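Local atomic coordinates of trilobed Protease (Pyrococcus furiosus, PDB entry 2GOP), a protein that forms the beta-propeller domain of the Trilobed protease, a hydrolase that probably cleaves peptides, with the propeller likely to limit access to the proteolytic part. Residues K72-R77 / L109-D114; R228-G233 / N244-Y249; D259-G264 / F277-E282. All blocks are in the same frame, centred on the assembly; numbering follows the deposited sequence.

Contact 1: K72-R77 / L109-D114; sequences KIAFMR and LEWNED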
loop_
_atom_site.group_PDB
_atom_site.type_symbol
_atom_site.label_atom_id
_atom_site.label_comp_id
_atom_site.label_asym_id
_atom_site.label_seq_id
_atom_site.Cartn_x
_atom_site.Cartn_y
_atom_site.Cartn_z
ATOM N N LYS A 72 10.213 -31.732 2.459
ATOM C CA LYS A 72 8.898 -31.309 2.934
ATOM C C LYS A 72 8.352 -30.136 2.147
ATOM O O LYS A 72 9.095 -29.385 1.524
ATOM C CB LYS A 72 8.973 -30.897 4.404
ATOM C CG LYS A 72 9.437 -31.994 5.326
ATOM C CD LYS A 72 9.443 -31.540 6.759
ATOM C CE LYS A 72 10.017 -32.618 7.683
ATOM N NZ LYS A 72 9.441 -33.971 7.431
ATOM N N ILE A 73 7.041 -29.964 2.216
ATOM C CA ILE A 73 6.406 -28.753 1.723
ATOM C C ILE A 73 5.352 -28.274 2.724
ATOM O O ILE A 73 4.505 -29.042 3.171
ATOM C CB ILE A 73 5.801 -28.959 0.297
ATOM C CG1 ILE A 73 5.266 -27.639 -0.255
ATOM C CG2 ILE A 73 4.712 -30.014 0.310
ATOM C CD1 ILE A 73 5.038 -27.661 -1.736
ATOM N N ALA A 74 5.432 -27.002 3.094
ATOM C CA ALA A 74 4.400 -26.375 3.898
ATOM C C ALA A 74 3.453 -25.638 2.955
ATOM O O ALA A 74 3.856 -25.176 1.882
ATOM C CB ALA A 74 5.019 -25.407 4.918
ATOM N N PHE A 75 2.188 -25.536 3.345
ATOM C CA PHE A 75 1.224 -24.827 2.522
ATOM C C PHE A 75 0.045 -24.379 3.340
ATOM O O PHE A 75 -0.095 -24.765 4.494
ATOM C CB PHE A 75 0.762 -25.693 1.344
ATOM C CG PHE A 75 0.095 -26.983 1.743
ATOM C CD1 PHE A 75 0.850 -28.131 1.979
ATOM C CD2 PHE A 75 -1.292 -27.065 1.848
ATOM C CE1 PHE A 75 0.229 -29.340 2.316
ATOM C CE2 PHE A 75 -1.910 -28.263 2.187
ATOM C CZ PHE A 75 -1.151 -29.396 2.417
ATOM N N MET A 76 -0.814 -23.582 2.712
ATOM C CA MET A 76 -1.988 -23.047 3.377
ATOM C C MET A 76 -3.261 -23.613 2.764
ATOM O O MET A 76 -3.362 -23.748 1.543
ATOM C CB MET A 76 -1.992 -21.532 3.251
ATOM C CG MET A 76 -2.700 -20.820 4.375
ATOM S SD MET A 76 -3.467 -19.294 3.811
ATOM C CE MET A 76 -4.949 -20.038 3.152
ATOM N N ARG A 77 -4.239 -23.916 3.615
ATOM C CA ARG A 77 -5.540 -24.379 3.160
ATOM C C ARG A 77 -6.641 -23.523 3.807
ATOM O O ARG A 77 -6.673 -23.338 5.022
ATOM C CB ARG A 77 -5.710 -25.863 3.499
ATOM C CG ARG A 77 -6.976 -26.495 2.937
ATOM C CD ARG A 77 -6.884 -28.021 2.950
ATOM N NE ARG A 77 -6.002 -28.553 1.901
ATOM C CZ ARG A 77 -5.398 -29.740 1.961
ATOM N NH1 ARG A 77 -5.537 -30.517 3.026
ATOM N NH2 ARG A 77 -4.630 -30.149 0.959
ATOM N N LEU A 109 4.921 -17.365 5.512
ATOM C CA LEU A 109 5.214 -18.757 5.804
ATOM C C LEU A 109 6.616 -19.048 5.286
ATOM O O LEU A 109 6.854 -18.906 4.096
ATOM C CB LEU A 109 4.187 -19.629 5.095
ATOM C CG LEU A 109 4.234 -21.131 5.328
ATOM C CD1 LEU A 109 4.079 -21.452 6.827
ATOM C CD2 LEU A 109 3.137 -21.763 4.474
ATOM N N GLU A 110 7.552 -19.399 6.173
ATOM C CA GLU A 110 8.971 -19.471 5.795
ATOM C C GLU A 110 9.684 -20.558 6.580
ATOM O O GLU A 110 9.591 -20.606 7.794
ATOM C CB GLU A 110 9.686 -18.122 6.036
ATOM C CG GLU A 110 11.142 -18.060 5.511
ATOM C CD GLU A 110 11.951 -16.788 5.893
ATOM O OE1 GLU A 110 11.540 -15.969 6.749
ATOM O OE2 GLU A 110 13.042 -16.621 5.307
ATOM N N TRP A 111 10.403 -21.411 5.864
ATOM C CA TRP A 111 11.227 -22.425 6.472
ATOM C C TRP A 111 12.519 -21.825 6.977
ATOM O O TRP A 111 13.111 -20.967 6.324
ATOM C CB TRP A 111 11.605 -23.501 5.455
ATOM C CG TRP A 111 10.520 -24.453 5.119
ATOM C CD1 TRP A 111 9.775 -24.453 3.994
ATOM C CD2 TRP A 111 10.087 -25.578 5.891
ATOM N NE1 TRP A 111 8.889 -25.499 4.016
ATOM C CE2 TRP A 111 9.060 -26.205 5.171
ATOM C CE3 TRP A 111 10.464 -26.115 7.123
ATOM C CZ2 TRP A 111 8.395 -27.347 5.639
ATOM C CZ3 TRP A 111 9.800 -27.243 7.590
ATOM C CH2 TRP A 111 8.779 -27.849 6.843
ATOM N N ASN A 112 12.957 -22.318 8.133
ATOM C CA ASN A 112 14.331 -22.167 8.583
ATOM C C ASN A 112 15.272 -22.972 7.673
ATOM O O ASN A 112 14.868 -23.965 7.070
ATOM C CB ASN A 112 14.440 -22.639 10.037
ATOM C CG ASN A 112 15.826 -22.446 10.608
ATOM O OD1 ASN A 112 16.762 -23.140 10.213
ATOM N ND2 ASN A 112 15.970 -21.493 11.533
ATOM N N GLU A 113 16.524 -22.529 7.562
ATOM C CA GLU A 113 17.576 -23.215 6.785
ATOM C C GLU A 113 17.716 -24.689 7.156
ATOM O O GLU A 113 18.222 -25.502 6.379
ATOM C CB GLU A 113 18.935 -22.553 7.041
ATOM C CG GLU A 113 19.131 -21.181 6.404
ATOM C CD GLU A 113 20.371 -20.455 6.928
ATOM O OE1 GLU A 113 21.164 -21.071 7.680
ATOM O OE2 GLU A 113 20.544 -19.263 6.597
ATOM N N ASP A 114 17.320 -25.033 8.379
ATOM C CA ASP A 114 17.428 -26.420 8.855
ATOM C C ASP A 114 16.324 -27.377 8.372
ATOM O O ASP A 114 16.313 -28.548 8.769
ATOM C CB ASP A 114 17.544 -26.463 10.389
ATOM C CG ASP A 114 16.280 -26.014 11.112
ATOM O OD1 ASP A 114 15.215 -25.853 10.486
ATOM O OD2 ASP A 114 16.357 -25.825 12.346
#

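Contact 2: R228-G233 / N244-Y249; sequences RILLYG and NKLYIY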
loop_
_atom_site.group_PDB
_atom_site.type_symbol
_atom_site.label_atom_id
_atom_site.label_comp_id
_atom_site.label_asym_id
_atom_site.label_seq_id
_atom_site.Cartn_x
_atom_site.Cartn_y
_atom_site.Cartn_z
ATOM N N ARG A 228 23.953 -11.404 5.341
ATOM C CA ARG A 228 23.481 -10.084 4.929
ATOM C C ARG A 228 21.972 -10.006 5.032
ATOM O O ARG A 228 21.277 -10.956 4.712
ATOM C CB ARG A 228 23.900 -9.779 3.489
ATOM C CG ARG A 228 25.365 -9.407 3.348
ATOM C CD ARG A 228 25.727 -9.082 1.915
ATOM N NE ARG A 228 27.165 -8.868 1.780
ATOM C CZ ARG A 228 27.799 -8.649 0.628
ATOM N NH1 ARG A 228 27.131 -8.609 -0.527
ATOM N NH2 ARG A 228 29.117 -8.480 0.634
ATOM N N ILE A 229 21.477 -8.862 5.478
ATOM C CA ILE A 229 20.050 -8.617 5.587
ATOM C C ILE A 229 19.658 -7.629 4.496
ATOM O O ILE A 229 20.300 -6.585 4.314
ATOM C CB ILE A 229 19.665 -8.110 6.996
ATOM C CG1 ILE A 229 19.887 -9.232 8.017
ATOM C CG2 ILE A 229 18.211 -7.658 7.040
ATOM C CD1 ILE A 229 19.881 -8.787 9.527
ATOM N N LEU A 230 18.618 -7.983 3.749
ATOM C CA LEU A 230 18.124 -7.146 2.667
ATOM C C LEU A 230 16.959 -6.309 3.189
ATOM O O LEU A 230 15.997 -6.846 3.728
ATOM C CB LEU A 230 17.677 -8.019 1.491
ATOM C CG LEU A 230 17.180 -7.276 0.241
ATOM C CD1 LEU A 230 18.319 -6.396 -0.343
ATOM C CD2 LEU A 230 16.621 -8.274 -0.788
ATOM N N LEU A 231 17.060 -4.992 3.005
ATOM C CA LEU A 231 16.075 -4.039 3.490
ATOM C C LEU A 231 15.409 -3.334 2.308
ATOM O O LEU A 231 16.041 -3.077 1.270
ATOM C CB LEU A 231 16.727 -3.027 4.453
ATOM C CG LEU A 231 17.559 -3.622 5.611
ATOM C CD1 LEU A 231 18.669 -2.646 6.041
ATOM C CD2 LEU A 231 16.697 -3.991 6.794
ATOM N N TYR A 232 14.116 -3.061 2.470
ATOM C CA TYR A 232 13.286 -2.457 1.437
ATOM C C TYR A 232 12.626 -1.194 1.995
ATOM O O TYR A 232 12.048 -1.220 3.080
ATOM C CB TYR A 232 12.211 -3.466 1.048
ATOM C CG TYR A 232 11.312 -3.103 -0.116
ATOM C CD1 TYR A 232 11.688 -3.383 -1.426
ATOM C CD2 TYR A 232 10.045 -2.559 0.091
ATOM C CE1 TYR A 232 10.842 -3.087 -2.507
ATOM C CE2 TYR A 232 9.197 -2.276 -0.976
ATOM C CZ TYR A 232 9.600 -2.543 -2.274
ATOM O OH TYR A 232 8.761 -2.249 -3.352
ATOM N N GLY A 233 12.712 -0.084 1.269
ATOM C CA GLY A 233 12.059 1.150 1.711
ATOM C C GLY A 233 12.659 2.404 1.128
ATOM O O GLY A 233 13.233 2.375 0.057
ATOM N N ASN A 244 10.353 2.837 -3.641
ATOM C CA ASN A 244 11.122 2.089 -2.668
ATOM C C ASN A 244 12.439 1.660 -3.297
ATOM O O ASN A 244 12.554 1.557 -4.525
ATOM C CB ASN A 244 10.352 0.885 -2.151
ATOM C CG ASN A 244 9.143 1.286 -1.340
ATOM O OD1 ASN A 244 9.261 2.025 -0.362
ATOM N ND2 ASN A 244 7.970 0.818 -1.754
ATOM N N LYS A 245 13.419 1.433 -2.427
ATOM C CA LYS A 245 14.785 1.114 -2.792
ATOM C C LYS A 245 15.217 -0.139 -2.050
ATOM O O LYS A 245 14.511 -0.627 -1.161
ATOM C CB LYS A 245 15.705 2.268 -2.377
ATOM C CG LYS A 245 15.444 3.589 -3.099
ATOM C CD LYS A 245 16.040 3.577 -4.489
ATOM C CE LYS A 245 15.837 4.891 -5.166
ATOM N NZ LYS A 245 16.123 4.785 -6.603
ATOM N N LEU A 246 16.394 -0.643 -2.407
ATOM C CA LEU A 246 16.959 -1.816 -1.763
ATOM C C LEU A 246 18.242 -1.446 -1.040
ATOM O O LEU A 246 19.073 -0.674 -1.540
ATOM C CB LEU A 246 17.214 -2.940 -2.774
ATOM C CG LEU A 246 15.968 -3.553 -3.422
ATOM C CD1 LEU A 246 16.358 -4.486 -4.570
ATOM C CD2 LEU A 246 15.095 -4.287 -2.382
ATOM N N TYR A 247 18.395 -1.999 0.153
ATOM C CA TYR A 247 19.570 -1.749 0.972
ATOM C C TYR A 247 20.047 -3.054 1.580
ATOM O O TYR A 247 19.248 -3.975 1.838
ATOM C CB TYR A 247 19.261 -0.753 2.097
ATOM C CG TYR A 247 18.614 0.524 1.634
ATOM C CD1 TYR A 247 17.236 0.603 1.475
ATOM C CD2 TYR A 247 19.379 1.646 1.335
ATOM C CE1 TYR A 247 16.634 1.766 1.033
ATOM C CE2 TYR A 247 18.792 2.821 0.891
ATOM C CZ TYR A 247 17.418 2.879 0.743
ATOM O OH TYR A 247 16.821 4.037 0.294
ATOM N N ILE A 248 21.354 -3.128 1.806
ATOM C CA ILE A 248 21.963 -4.286 2.431
ATOM C C ILE A 248 22.618 -3.874 3.730
ATOM O O ILE A 248 23.432 -2.951 3.731
ATOM C CB ILE A 248 23.050 -4.900 1.539
ATOM C CG1 ILE A 248 22.460 -5.408 0.228
ATOM C CG2 ILE A 248 23.759 -6.036 2.292
ATOM C CD1 ILE A 248 23.515 -5.968 -0.711
ATOM N N TYR A 249 22.267 -4.571 4.821
ATOM C CA TYR A 249 22.958 -4.457 6.097
ATOM C C TYR A 249 23.932 -5.632 6.312
ATOM O O TYR A 249 23.530 -6.806 6.328
ATOM C CB TYR A 249 21.960 -4.330 7.260
ATOM C CG TYR A 249 22.636 -4.216 8.617
ATOM C CD1 TYR A 249 23.609 -3.225 8.850
ATOM C CD2 TYR A 249 22.342 -5.096 9.652
ATOM C CE1 TYR A 249 24.261 -3.119 10.061
ATOM C CE2 TYR A 249 23.005 -4.979 10.898
ATOM C CZ TYR A 249 23.957 -3.985 11.079
ATOM O OH TYR A 249 24.632 -3.845 12.271
#

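Contact 3: D259-G264 / F277-E282; sequences DEVDRG and FTLFEE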
loop_
_atom_site.group_PDB
_atom_site.type_symbol
_atom_site.label_atom_id
_atom_site.label_comp_id
_atom_site.label_asym_id
_atom_site.label_seq_id
_atom_site.Cartn_x
_atom_site.Cartn_y
_atom_site.Cartn_z
ATOM N N ASP A 259 20.426 3.389 -5.479
ATOM C CA ASP A 259 20.194 4.821 -5.234
ATOM C C ASP A 259 20.266 5.673 -6.510
ATOM O O ASP A 259 19.593 6.696 -6.604
ATOM C CB ASP A 259 21.187 5.394 -4.231
ATOM C CG ASP A 259 21.076 4.782 -2.874
ATOM O OD1 ASP A 259 20.079 4.070 -2.603
ATOM O OD2 ASP A 259 22.025 5.020 -2.076
ATOM N N GLU A 260 21.056 5.244 -7.491
ATOM C CA GLU A 260 21.248 6.020 -8.717
ATOM C C GLU A 260 20.306 5.564 -9.853
ATOM O O GLU A 260 20.409 6.065 -10.975
ATOM C CB GLU A 260 22.729 5.995 -9.147
ATOM C CG GLU A 260 23.704 6.681 -8.173
ATOM C CD GLU A 260 23.884 5.937 -6.848
ATOM O OE1 GLU A 260 24.026 4.701 -6.862
ATOM O OE2 GLU A 260 23.891 6.595 -5.789
ATOM N N VAL A 261 19.372 4.652 -9.550
ATOM C CA VAL A 261 18.425 4.132 -10.538
ATOM C C VAL A 261 17.019 4.603 -10.180
ATOM O O VAL A 261 16.499 4.253 -9.135
ATOM C CB VAL A 261 18.455 2.595 -10.582
ATOM C CG1 VAL A 261 17.354 2.057 -11.463
ATOM C CG2 VAL A 261 19.844 2.093 -11.054
ATOM N N ASP A 262 16.408 5.411 -11.039
ATOM C CA ASP A 262 15.101 6.011 -10.721
ATOM C C ASP A 262 13.988 5.149 -11.277
ATOM O O ASP A 262 13.340 5.507 -12.252
ATOM C CB ASP A 262 15.015 7.446 -11.263
ATOM C CG ASP A 262 13.709 8.144 -10.884
ATOM O OD1 ASP A 262 13.021 7.697 -9.946
ATOM O OD2 ASP A 262 13.366 9.138 -11.539
ATOM N N ARG A 263 13.787 3.989 -10.658
ATOM C CA ARG A 263 12.766 3.046 -11.088
ATOM C C ARG A 263 12.184 2.411 -9.850
ATOM O O ARG A 263 12.867 2.297 -8.841
ATOM C CB ARG A 263 13.359 1.939 -11.974
ATOM C CG ARG A 263 14.010 2.391 -13.253
ATOM C CD ARG A 263 13.021 2.870 -14.256
ATOM N NE ARG A 263 13.689 3.158 -15.527
ATOM C CZ ARG A 263 13.133 3.790 -16.552
ATOM N NH1 ARG A 263 11.881 4.211 -16.496
ATOM N NH2 ARG A 263 13.839 3.986 -17.643
ATOM N N GLY A 264 10.923 2.005 -9.929
ATOM C CA GLY A 264 10.304 1.245 -8.855
ATOM C C GLY A 264 10.815 -0.183 -8.783
ATOM O O GLY A 264 11.101 -0.803 -9.808
ATOM N N PHE A 277 16.117 -9.106 -8.031
ATOM C CA PHE A 277 15.041 -8.147 -7.886
ATOM C C PHE A 277 14.402 -7.770 -9.208
ATOM O O PHE A 277 15.006 -7.886 -10.268
ATOM C CB PHE A 277 15.563 -6.882 -7.196
ATOM C CG PHE A 277 16.586 -6.150 -7.998
ATOM C CD1 PHE A 277 17.920 -6.548 -7.976
ATOM C CD2 PHE A 277 16.224 -5.075 -8.795
ATOM C CE1 PHE A 277 18.863 -5.882 -8.729
ATOM C CE2 PHE A 277 17.180 -4.414 -9.558
ATOM C CZ PHE A 277 18.497 -4.827 -9.519
ATOM N N THR A 278 13.164 -7.301 -9.100
ATOM C CA THR A 278 12.413 -6.829 -10.253
ATOM C C THR A 278 12.341 -5.313 -10.233
ATOM O O THR A 278 12.257 -4.686 -9.171
ATOM C CB THR A 278 10.983 -7.411 -10.311
ATOM O OG1 THR A 278 10.270 -7.074 -9.118
ATOM C CG2 THR A 278 11.018 -8.935 -10.474
ATOM N N LEU A 279 12.409 -4.731 -11.431
ATOM C CA LEU A 279 12.269 -3.291 -11.644
ATOM C C LEU A 279 11.091 -3.035 -12.570
ATOM O O LEU A 279 10.866 -3.805 -13.504
ATOM C CB LEU A 279 13.532 -2.718 -12.288
ATOM C CG LEU A 279 14.392 -1.713 -11.528
ATOM C CD1 LEU A 279 14.560 -2.026 -10.056
ATOM C CD2 LEU A 279 15.740 -1.628 -12.239
ATOM N N PHE A 280 10.347 -1.964 -12.290
ATOM C CA PHE A 280 9.284 -1.467 -13.163
ATOM C C PHE A 280 9.894 -0.411 -14.096
ATOM O O PHE A 280 10.313 0.656 -13.637
ATOM C CB PHE A 280 8.155 -0.839 -12.349
ATOM C CG PHE A 280 7.285 -1.838 -11.628
ATOM C CD1 PHE A 280 7.795 -2.605 -10.591
ATOM C CD2 PHE A 280 5.953 -1.988 -11.971
ATOM C CE1 PHE A 280 6.995 -3.515 -9.922
ATOM C CE2 PHE A 280 5.144 -2.894 -11.308
ATOM C CZ PHE A 280 5.665 -3.661 -10.279
ATOM N N GLU A 281 9.930 -0.723 -15.395
ATOM C CA GLU A 281 10.607 0.087 -16.403
ATOM C C GLU A 281 9.754 0.190 -17.658
ATOM O O GLU A 281 9.603 -0.800 -18.376
ATOM C CB GLU A 281 11.912 -0.585 -16.831
ATOM C CG GLU A 281 12.964 -0.702 -15.781
ATOM C CD GLU A 281 14.179 -1.454 -16.289
ATOM O OE1 GLU A 281 14.053 -2.651 -16.636
ATOM O OE2 GLU A 281 15.265 -0.849 -16.331
ATOM N N GLU A 282 9.190 1.364 -17.920
ATOM C CA GLU A 282 8.584 1.662 -19.224
ATOM C C GLU A 282 7.528 0.646 -19.679
ATOM O O GLU A 282 7.512 0.217 -20.839
ATOM C CB GLU A 282 9.685 1.769 -20.280
ATOM C CG GLU A 282 10.692 2.884 -20.014
ATOM C CD GLU A 282 10.259 4.210 -20.611
ATOM O OE1 GLU A 282 9.199 4.738 -20.199
ATOM O OE2 GLU A 282 10.983 4.726 -21.497
#

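Contact 1: K72-R77 / L109-D114
The interface between two successive propeller blades is built here by Trp-111 and Leu-109 of strand 105-111, which face Lys-72 and Ala-74 of strand 72-79. Segments 72-77 and 109-111 run nearly antiparallel, at 171°, with axes 8.2 Å apart at closest approach, and no hydrogen bond joins them: they belong to different sheets and meet through side chains. Trp-111 takes the largest share. Its CG lies anti to the carbonyl carbon (chi1 -75°), which carries the indole across to the backbone of the facing strand. There the rim of the ring approaches edge-on, with NE1 3.9 Å from Ala-74 N, while CZ2 rests 4.0 Å from Ala-74 CB. This pyrrole nitrogen does not bond to Ala-74; it donates to Arg-65 O, and Arg-65 NE in turn donates to Leu-109 O, tying the indole and its strand to the neighbouring blade. Such face-to-face packing of twisted four-stranded sheets is the basic inter-blade contact of a beta-propeller. At the far end of the indole, the Lys-72 side chain crosses that of Trp-111 at about a right angle: its CB is 3.8 Å from Trp-111 CZ2, and its CD is as far from CH2, in an oblique approach. The ammonium leads away to a salt bridge with Asp-91, so the tryptophan meets methylenes rather than charge. Two residues earlier on the strand, Leu-109 holds CG anti to the backbone N (chi1 -176°) and brings CD2 to within 4.1 Å of Ala-74 CB. The same methyl reaches Phe-75 N, also at 4.1 Å.

Contact 2: R228-G233 / N244-Y249
With CG anti to the backbone N in Tyr-232 (chi1 -174°) and anti to the carbonyl carbon in Asn-244 (chi1 -67°), the two side chains cross at about a right angle. Asn-244 CB lies over one face of the tyrosine ring, 3.8 Å from its centroid, a CH-pi contact. Leu-246 CD2 meets the ring edge in its plane, 3.7 Å from Tyr-232 CD1. The phenol OH bonds to Val-265 O of the following blade, and Asn-244 OD1 to Lys-234 NZ. An alanine in place of Tyr-232 would probably open a gap beside Leu-246 and leave Val-265 O without this donor. Strands 229-233 and 245-249, the two middle strands of a four-stranded blade, form a beta hairpin, with Asn-244 just before the second strand. Ile-229 with Tyr-249, Leu-231 with Tyr-247 and Gly-233 with Lys-245 are hydrogen-bonded pairs; in the second, Leu-231 N reaches Tyr-247 O at 2.7 Å. On the face of Leu-231 and Tyr-249 those side chains lie side by side, pointing the same way, with Leu-231 CD1 3.9 Å from Tyr-249 CB. At the other end Gly-233 O lies in the plane of the Tyr-247 ring, 3.6 Å from CE1.

Contact 3: D259-G264 / F277-E282
The guanidinium of Arg-263 has Glu-281 CA over one face, while Glu-282 CG approaches it obliquely, 3.9 Å from NH1. The Phe-280 ring receives Gly-264 O at its edge, near the ring plane. Arg-263 reaches this place by a bend at chi2 (-71°), which lays its methylenes along the strand: CB meets Leu-279 CG at 3.8 Å and CD lies 3.6 Å from Phe-280 O. That carbonyl is buried by the contact and has no hydrogen-bonding partner in the model. Arg-263 and Glu-281 cross at about a right angle, their guanidinium and carboxylate planes 82° apart. With NE 4.4 Å from Glu-281 OE2, and the oxygen well out of the guanidinium plane, the pair is probably coupled by charge alone. The arginine's salt bridge goes instead from NH1 to Glu-242 of the second subunit, whereas Glu-281 OE1 is held by Tyr-288 OH and Asn-286 ND2. Further back along the loop, Val-261 CG1 touches Leu-279 CD2 at 4.1 Å. A single backbone bond spans the contact, Phe-280 N to Gly-264 O at 2.8 Å and nearly straight at 169°. It lies where the chain, having left the last strand of one blade, enters the first strand of the next, the crossing between consecutive sheets that recurs around a beta-propeller.

The three contacts follow one another along the chain and sample different positions in a ring of seven four-stranded antiparallel sheets. Contact 1 packs the second sheet against the third, contact 2 joins the middle strands of the fifth, and contact 3 links the connection between the fifth and sixth to the sixth. Contacts 2 and 3 are neighbours, their centres about 14 Å apart, and meet where Leu-246 packs on Phe-277. Contact 1 is about 23 Å from contact 2 and 30 Å from contact 3, centre to centre, touching neither. Each sheet takes its strands from consecutive sequence, consistent with the open Velcro topology, in which no terminal strand closes the ring.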